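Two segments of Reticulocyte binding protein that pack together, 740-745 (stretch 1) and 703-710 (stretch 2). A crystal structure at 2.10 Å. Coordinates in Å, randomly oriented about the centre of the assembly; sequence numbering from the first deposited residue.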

# COMPACT_ATOMS: atom_id res chain seq x y z
N GLN A 740 13.88 -21.07 21.54
CA GLN A 740 15.01 -20.36 22.13
C GLN A 740 15.82 -19.64 21.06
O GLN A 740 16.08 -20.19 19.99
CB GLN A 740 15.91 -21.34 22.88
CG GLN A 740 16.94 -20.67 23.78
CD GLN A 740 17.94 -21.66 24.33
OE1 GLN A 740 17.78 -22.01 25.60
NE2 GLN A 740 18.84 -22.11 23.63
N THR A 741 16.20 -18.41 21.36
CA THR A 741 17.12 -17.65 20.52
C THR A 741 18.24 -17.07 21.38
O THR A 741 18.10 -16.94 22.59
CB THR A 741 16.39 -16.53 19.73
OG1 THR A 741 17.33 -15.81 18.94
CG2 THR A 741 15.66 -15.58 20.67
N ILE A 742 19.36 -16.75 20.73
CA ILE A 742 20.55 -16.24 21.40
C ILE A 742 21.00 -14.99 20.65
O ILE A 742 20.94 -14.95 19.42
CB ILE A 742 21.71 -17.27 21.39
CG1 ILE A 742 21.19 -18.68 21.70
CG2 ILE A 742 22.79 -16.86 22.38
CD1 ILE A 742 22.26 -19.76 21.62
N ASP A 743 21.43 -13.96 21.38
CA ASP A 743 21.88 -12.73 20.72
C ASP A 743 23.40 -12.69 20.58
O ASP A 743 24.10 -13.61 21.02
CB ASP A 743 21.32 -11.48 21.43
CG ASP A 743 21.96 -11.20 22.77
OD1 ASP A 743 22.88 -11.93 23.18
OD2 ASP A 743 21.52 -10.23 23.42
N SER A 744 23.90 -11.63 19.95
CA SER A 744 25.33 -11.46 19.67
C SER A 744 26.22 -11.42 20.93
O SER A 744 27.41 -11.73 20.86
CB SER A 744 25.57 -10.21 18.83
OG SER A 744 24.98 -9.07 19.44
N LYS A 745 25.64 -11.04 22.06
CA LYS A 745 26.35 -11.07 23.35
C LYS A 745 26.25 -12.45 23.99
O LYS A 745 27.01 -12.77 24.91
CB LYS A 745 25.77 -10.05 24.32
CG LYS A 745 25.54 -8.65 23.76
CD LYS A 745 24.82 -7.74 24.78
CE LYS A 745 25.09 -8.14 26.24
NZ LYS A 745 24.46 -7.19 27.21
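Stretch 2 (703-710) STDAFRKL

Stretch 2 meets stretch 1 as a compact turn laid against the end of a strand. In stretch 1, Gln740 to Ile742 are extended, with phi between -119 and -130 and psi between 137 and 158, and the chain leaves the strand at Asp743 (-98/178) to turn at Ser744 (-61/-24). In stretch 2, residues 705-707 form a 3-10 segment, entered from an extended Thr704 (-154/136); the Arg708 N to Asp705 O hydrogen bond of 3.0 Å closes it, and beyond it the chain opens again at Lys709 (-74/156). The backbones come closest at Asp743 and Ala706, whose CA atoms are 4.1 Å apart. The order of contacts is reversed along the two chains, although they do not run antiparallel: Ser744 and Asp743 meet Asp705 and Thr704, whereas Thr741 and Ile742 meet Ala706 and residues beyond it. The two stretches together bury 331 Å².

Thr741 has the largest covered area, 68 Å². Its CA-to-CB bond points toward stretch 2, and with chi1 at 179° (t) its OG1 donates a hydrogen bond of 2.7 Å to Ala706 O. The methyl serves the apolar side of the same contact: CG2 lies 3.7 Å from Ala706 CB and 3.9 Å from Phe707 CE1, approaching that ring obliquely. The CA-to-CB bond of Phe707 points away, so it is the outer part of the ring that returns to the interface.

The CA-to-CB bond of Asp743, with 56 Å² covered, also points toward stretch 2. Its CB is 3.7 Å from Ala706 CB, in van der Waals contact, next to the closest CA pair, and its OD2 accepts a 2.9 Å hydrogen bond from Thr704 OG1. That hydroxyl oxygen in turn accepts from Ala706 N at 3.1 Å (N-H...O angle 165°), so the carboxylate of Asp743 is linked through Thr704 to the backbone of Ala706, within the 3-10 segment.

Asp705, with 45 Å² covered, has a sideways CA-to-CB bond, but its carboxylate reaches nearer and grips Ser744 at two points. OD1 accepts from Ser744 N at 3.0 Å, with an angle of 156°, and OD2 accepts from Ser744 OG at 2.7 Å. Both carboxylate oxygens are therefore used on one residue.

Lys709 completes the contact beyond the turn. Although its CA-to-CB bond is sideways, the chain extends through chi2 and chi3 in t before bending at chi4 (m), bringing NZ to Ile742 O in a very short hydrogen bond of 2.5 Å. The CA-to-CB bond of Ile742 points away and its side chain comes no nearer than 5.2 Å; its carbonyl oxygen makes this link.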

# COMPACT_ATOMS: atom_id res chain seq x y z
N SER A 703 15.36 -4.38 22.48
CA SER A 703 16.43 -4.47 23.47
C SER A 703 17.53 -5.47 23.08
O SER A 703 18.62 -5.43 23.66
CB SER A 703 15.86 -4.86 24.84
OG SER A 703 15.47 -6.22 24.87
N THR A 704 17.26 -6.35 22.12
CA THR A 704 18.20 -7.43 21.79
C THR A 704 18.04 -7.92 20.34
O THR A 704 16.92 -8.15 19.87
CB THR A 704 18.03 -8.63 22.75
OG1 THR A 704 18.84 -9.73 22.31
CG2 THR A 704 16.57 -9.08 22.80
N ASP A 705 19.17 -8.11 19.66
CA ASP A 705 19.16 -8.64 18.29
C ASP A 705 18.87 -10.14 18.21
O ASP A 705 18.87 -10.71 17.11
CB ASP A 705 20.46 -8.28 17.55
CG ASP A 705 21.71 -8.91 18.16
OD1 ASP A 705 21.65 -10.07 18.62
OD2 ASP A 705 22.76 -8.24 18.16
N ALA A 706 18.61 -10.78 19.35
CA ALA A 706 18.10 -12.16 19.37
C ALA A 706 16.82 -12.32 18.55
O ALA A 706 16.58 -13.38 17.99
CB ALA A 706 17.85 -12.61 20.80
N PHE A 707 16.01 -11.26 18.49
CA PHE A 707 14.75 -11.29 17.75
C PHE A 707 14.86 -10.61 16.37
O PHE A 707 13.87 -10.49 15.65
CB PHE A 707 13.64 -10.62 18.56
CG PHE A 707 13.41 -11.24 19.92
CD1 PHE A 707 12.95 -12.55 20.03
CD2 PHE A 707 13.64 -10.51 21.09
CE1 PHE A 707 12.74 -13.12 21.28
CE2 PHE A 707 13.43 -11.08 22.34
CZ PHE A 707 12.98 -12.38 22.44
N ARG A 708 16.08 -10.18 16.01
CA ARG A 708 16.30 -9.34 14.83
C ARG A 708 17.60 -9.72 14.12
O ARG A 708 18.44 -8.86 13.85
CB ARG A 708 16.39 -7.87 15.25
CG ARG A 708 15.12 -7.27 15.82
CD ARG A 708 15.44 -6.36 16.98
NE ARG A 708 16.53 -5.45 16.66
CZ ARG A 708 17.34 -4.88 17.54
NH1 ARG A 708 17.21 -5.11 18.84
NH2 ARG A 708 18.29 -4.07 17.12
N LYS A 709 17.75 -11.01 13.81
CA LYS A 709 18.96 -11.50 13.15
C LYS A 709 19.01 -11.11 11.67
O LYS A 709 17.98 -10.87 11.03
CB LYS A 709 19.09 -13.02 13.29
CG LYS A 709 19.38 -13.46 14.71
CD LYS A 709 19.19 -14.95 14.90
CE LYS A 709 19.33 -15.34 16.37
NZ LYS A 709 20.61 -14.85 16.95
N LEU A 710 20.23 -11.06 11.13
CA LEU A 710 20.46 -10.52 9.79
C LEU A 710 20.30 -11.58 8.70
O LEU A 710 19.76 -11.29 7.63
CB LEU A 710 21.85 -9.89 9.70
CG LEU A 710 22.12 -8.69 10.61
CD1 LEU A 710 22.33 -9.13 12.06
CD2 LEU A 710 23.34 -7.90 10.13